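Local coordinates for holo-[acyl-carrier-protein] synthase (PDB 5XUM) that is an AcpS-type member of the 4'-phosphopantetheinyl transferase superfamily from Thermotoga maritima, at residues 141-144 against 145-149; 58-62 against 63-67. All coordinates share one frame; numbering follows the deposited sequence.

Contact 1 of 2, residues 141-144 against 145-149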
loop_
_atom_site.group_PDB
_atom_site.type_symbol
_atom_site.label_atom_id
_atom_site.label_comp_id
_atom_site.label_asym_id
_atom_site.label_seq_id
_atom_site.Cartn_x
_atom_site.Cartn_y
_atom_site.Cartn_z
ATOM N N THR A 141 -0.019 -18.873 -11.862
ATOM C CA THR A 141 -0.392 -19.920 -10.914
ATOM C C THR A 141 -0.646 -19.338 -9.524
ATOM O O THR A 141 -0.054 -18.322 -9.145
ATOM C CB THR A 141 0.656 -21.061 -10.846
ATOM O OG1 THR A 141 0.245 -22.034 -9.879
ATOM C CG2 THR A 141 2.041 -20.540 -10.468
ATOM N N SER A 142 -1.542 -19.986 -8.781
ATOM C CA SER A 142 -1.824 -19.618 -7.398
ATOM C C SER A 142 -1.128 -20.573 -6.428
ATOM O O SER A 142 -1.393 -20.547 -5.227
ATOM C CB SER A 142 -3.334 -19.607 -7.144
ATOM O OG SER A 142 -3.972 -18.622 -7.937
ATOM N N LEU A 143 -0.242 -21.415 -6.954
ATOM C CA LEU A 143 0.530 -22.327 -6.119
ATOM C C LEU A 143 1.609 -21.567 -5.353
ATOM O O LEU A 143 2.331 -20.759 -5.942
ATOM C CB LEU A 143 1.160 -23.453 -6.952
ATOM C CG LEU A 143 0.232 -24.512 -7.560
ATOM C CD1 LEU A 143 1.019 -25.452 -8.464
ATOM C CD2 LEU A 143 -0.509 -25.296 -6.484
ATOM N N PRO A 144 1.707 -21.812 -4.031
ATOM C CA PRO A 144 2.765 -21.233 -3.200
ATOM C C PRO A 144 4.149 -21.697 -3.681
ATOM O O PRO A 144 4.259 -22.792 -4.245
ATOM C CB PRO A 144 2.452 -21.781 -1.803
ATOM C CG PRO A 144 0.998 -22.113 -1.838
ATOM C CD PRO A 144 0.765 -22.615 -3.230
ATOM N N PRO A 145 5.194 -20.870 -3.467
ATOM C CA PRO A 145 6.512 -21.082 -4.089
ATOM C C PRO A 145 7.157 -22.451 -3.845
ATOM O O PRO A 145 7.720 -23.026 -4.777
ATOM C CB PRO A 145 7.378 -19.957 -3.495
ATOM C CG PRO A 145 6.615 -19.434 -2.324
ATOM C CD PRO A 145 5.171 -19.637 -2.658
ATOM N N PHE A 146 7.079 -22.964 -2.620
ATOM C CA PHE A 146 7.684 -24.261 -2.302
ATOM C C PHE A 146 6.883 -25.432 -2.865
ATOM O O PHE A 146 7.462 -26.441 -3.271
ATOM C CB PHE A 146 7.904 -24.421 -0.798
ATOM C CG PHE A 146 9.059 -23.620 -0.272
ATOM C CD1 PHE A 146 10.350 -24.133 -0.307
ATOM C CD2 PHE A 146 8.858 -22.347 0.254
ATOM C CE1 PHE A 146 11.420 -23.395 0.175
ATOM C CE2 PHE A 146 9.922 -21.605 0.733
ATOM C CZ PHE A 146 11.205 -22.129 0.697
ATOM N N THR A 147 5.560 -25.289 -2.885
ATOM C CA THR A 147 4.680 -26.267 -3.521
ATOM C C THR A 147 4.983 -26.334 -5.018
ATOM O O THR A 147 5.127 -27.425 -5.580
ATOM C CB THR A 147 3.191 -25.927 -3.288
ATOM O OG1 THR A 147 2.942 -25.819 -1.882
ATOM C CG2 THR A 147 2.277 -27.007 -3.873
ATOM N N LEU A 148 5.096 -25.168 -5.650
ATOM C CA LEU A 148 5.439 -25.077 -7.067
ATOM C C LEU A 148 6.836 -25.634 -7.348
ATOM O O LEU A 148 7.025 -26.384 -8.307
ATOM C CB LEU A 148 5.321 -23.629 -7.565
ATOM C CG LEU A 148 5.642 -23.333 -9.035
ATOM C CD1 LEU A 148 4.664 -24.022 -9.979
ATOM C CD2 LEU A 148 5.671 -21.833 -9.293
ATOM N N LYS A 149 7.798 -25.271 -6.500
ATOM C CA LYS A 149 9.194 -25.702 -6.636
ATOM C C LYS A 149 9.337 -27.227 -6.590
ATOM O O LYS A 149 10.078 -27.811 -7.384
ATOM C CB LYS A 149 10.049 -25.050 -5.544
ATOM C CG LYS A 149 11.551 -25.175 -5.733
ATOM C CD LYS A 149 12.292 -24.518 -4.578
ATOM C CE LYS A 149 13.767 -24.887 -4.569
ATOM N NZ LYS A 149 14.519 -24.280 -5.702
#
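Leu148 meets both Thr141 and Leu143 because its CG stands anti to the backbone N (chi1 -180°), which carries its two methyls back toward the loop that leads into the helix. CD2 reaches Thr141 CG2 at 4.0 Å, while CD1 meets Leu143 CD1 at 4.2 Å, the two leucines crossing at about a right angle. The other branch of Leu143, CD2, lies 4.2 Å from Thr147 CG2, a methyl held anti to its backbone N, since chi1 of -56° puts OG1 beside that N instead. The leucine fork thus spans two successive helix residues. Pro144 occupies the N-cap position, and its ring runs alongside Thr147, with CD 4.1 Å from Thr147 CB. Its carbonyl receives the first regular helical bond: Leu148 N donates to Pro144 O at 2.9 Å, nearly straight at the hydrogen (168°). In the loop before it, Leu143 N donates to Thr141 OG1 at 3.0 Å, closing an ST turn.

At the helix start the Asp84 carboxylate serves the Phe146 N-H through OD1 and the Thr147 hydroxyl through OD2. A proline N-cap offers no side-chain acceptor, and Pro145 has no N-H to satisfy; the negative charge of Asp84 would probably suit the positive end of the helix dipole.

Contact 2 of 2, residues 58-62 against 63-67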
loop_
_atom_site.group_PDB
_atom_site.type_symbol
_atom_site.label_atom_id
_atom_site.label_comp_id
_atom_site.label_asym_id
_atom_site.label_seq_id
_atom_site.Cartn_x
_atom_site.Cartn_y
_atom_site.Cartn_z
ATOM N N THR A 58 -3.082 -14.059 9.732
ATOM C CA THR A 58 -3.196 -15.200 10.642
ATOM C C THR A 58 -2.143 -15.154 11.751
ATOM O O THR A 58 -2.229 -15.902 12.730
ATOM C CB THR A 58 -3.091 -16.543 9.888
ATOM O OG1 THR A 58 -1.907 -16.553 9.081
ATOM C CG2 THR A 58 -4.312 -16.761 8.996
ATOM N N GLY A 59 -1.160 -14.268 11.595
ATOM C CA GLY A 59 -0.056 -14.139 12.546
ATOM C C GLY A 59 0.892 -15.321 12.465
ATOM O O GLY A 59 1.110 -15.879 11.387
ATOM N N LEU A 60 1.457 -15.698 13.609
ATOM C CA LEU A 60 2.309 -16.880 13.693
ATOM C C LEU A 60 1.455 -18.137 13.852
ATOM O O LEU A 60 1.221 -18.612 14.968
ATOM C CB LEU A 60 3.322 -16.750 14.839
ATOM C CG LEU A 60 4.630 -15.996 14.572
ATOM C CD1 LEU A 60 4.412 -14.493 14.477
ATOM C CD2 LEU A 60 5.650 -16.313 15.654
ATOM N N ASN A 61 0.980 -18.654 12.720
ATOM C CA ASN A 61 0.165 -19.866 12.682
ATOM C C ASN A 61 0.947 -21.070 13.206
ATOM O O ASN A 61 0.622 -21.623 14.259
ATOM C CB ASN A 61 -0.348 -20.116 11.258
ATOM C CG ASN A 61 -1.182 -21.382 11.143
ATOM O OD1 ASN A 61 -2.011 -21.680 12.004
ATOM N ND2 ASN A 61 -0.970 -22.130 10.066
ATOM N N GLY A 62 1.978 -21.461 12.464
ATOM C CA GLY A 62 2.920 -22.490 12.896
ATOM C C GLY A 62 4.326 -22.094 12.488
ATOM O O GLY A 62 5.182 -22.952 12.259
ATOM N N HIS A 63 4.557 -20.784 12.413
ATOM C CA HIS A 63 5.790 -20.232 11.858
ATOM C C HIS A 63 6.667 -19.593 12.896
ATOM O O HIS A 63 6.208 -19.227 13.981
ATOM C CB HIS A 63 5.470 -19.215 10.763
ATOM C CG HIS A 63 4.330 -19.622 9.858
ATOM N ND1 HIS A 63 4.434 -20.626 8.968
ATOM C CD2 HIS A 63 3.040 -19.111 9.723
ATOM C CE1 HIS A 63 3.272 -20.757 8.301
ATOM N NE2 HIS A 63 2.419 -19.829 8.765
ATOM N N SER A 64 7.944 -19.454 12.554
ATOM C CA SER A 64 8.933 -18.801 13.403
ATOM C C SER A 64 9.498 -17.569 12.698
ATOM O O SER A 64 9.423 -17.459 11.472
ATOM C CB SER A 64 10.063 -19.779 13.735
ATOM O OG SER A 64 11.108 -19.141 14.446
ATOM N N PHE A 65 10.069 -16.651 13.477
ATOM C CA PHE A 65 10.715 -15.453 12.932
ATOM C C PHE A 65 11.909 -15.772 12.028
ATOM O O PHE A 65 12.269 -14.969 11.163
ATOM C CB PHE A 65 11.117 -14.496 14.061
ATOM C CG PHE A 65 10.081 -13.442 14.367
ATOM C CD1 PHE A 65 10.468 -12.181 14.806
ATOM C CD2 PHE A 65 8.720 -13.701 14.206
ATOM C CE1 PHE A 65 9.525 -11.204 15.090
ATOM C CE2 PHE A 65 7.770 -12.725 14.483
ATOM C CZ PHE A 65 8.174 -11.475 14.926
ATOM N N THR A 66 12.504 -16.950 12.222
ATOM C CA THR A 66 13.604 -17.428 11.378
ATOM C C THR A 66 13.130 -17.956 10.015
ATOM O O THR A 66 13.933 -18.097 9.089
ATOM C CB THR A 66 14.441 -18.515 12.089
ATOM O OG1 THR A 66 13.581 -19.568 12.545
ATOM C CG2 THR A 66 15.196 -17.926 13.275
ATOM N N ASP A 67 11.832 -18.241 9.902
ATOM C CA ASP A 67 11.225 -18.689 8.641
ATOM C C ASP A 67 11.129 -17.570 7.603
ATOM O O ASP A 67 10.879 -17.824 6.420
ATOM C CB ASP A 67 9.828 -19.267 8.895
ATOM C CG ASP A 67 9.860 -20.563 9.687
ATOM O OD1 ASP A 67 10.843 -21.322 9.559
ATOM O OD2 ASP A 67 8.890 -20.826 10.430
HETATM O O HOH W 1 0.209 -17.695 7.924
HETATM O O HOH W 2 3.521 -20.490 15.470
HETATM O O HOH W 3 8.347 -23.053 12.877
#
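His63 and the backbone of 59-62 make most of this contact, the chain running so that the imidazole folds back alongside the preceding backbone. From CB, which stays beside the Gly62-His63 peptide bond to which it is joined, the side chain turns back with CG anti to its own carbonyl carbon (chi1 -40°). CG stays close to Gly62 C, and Gly62 N sits over one face of the ring. On the ND1 side the nearest atom of the preceding segment is again Gly62 C, at 3.8 Å. CD2 passes Asn61 N, which approaches obliquely, and has Gly59 O at the ring edge, 4.1 Å away. At the tip, His63 NE2 touches Asn61 CB at 3.7 Å. The same nitrogen bonds to a water that also holds Thr58 OG1, so that a single water ties the ring to the start of the loop.

Leu60, the centre of an inverse gamma turn, reaches past the His63 carbonyl to Phe65: its CD2 packs on His63 O at 3.4 Å and CD1 meets the edge of the Phe65 ring at CE2, 3.8 Å off. A second water links Leu60 O and His63 O through weak bonds. Further on, Ser64 N donates to Asp67 OD2 at 2.7 Å, the carboxylate being met from above its plane, and a third water donates to Gly62 O and, weakly, to that carboxylate oxygen.

The whole loop connects helix 38-56 to strand 68-73. Phe65 packs its ring against Phe46 and Phe53 of that helix, and Lys49 donates to its carbonyl; His63 meets Phe85 edge-to-face, while Asp67 forms a salt bridge with Lys83 and backbone bonds with His82, just beyond strand 76-81.

Both contacts are local, between neighbours in sequence, and lie in series along the chain, contact 2 first, with centres about 18 Å apart and nearest atoms about 7 Å apart without touching. Contact 1 leads from strand 137-140 into helix 145-154 and is partly buried, with leucine and threonine methyls packed together and a regular helical bond. Contact 2 leaves helix 38-56 for strand 68-73 at the surface, where no direct hydrogen bond crosses between its segments and waters bridge them instead. The loop after strand 76-81 serves both: Asp84 hydrogen-bonds at the start of the helix of contact 1, whereas Lys83 and Phe85 on either side of it in sequence meet residues of contact 2.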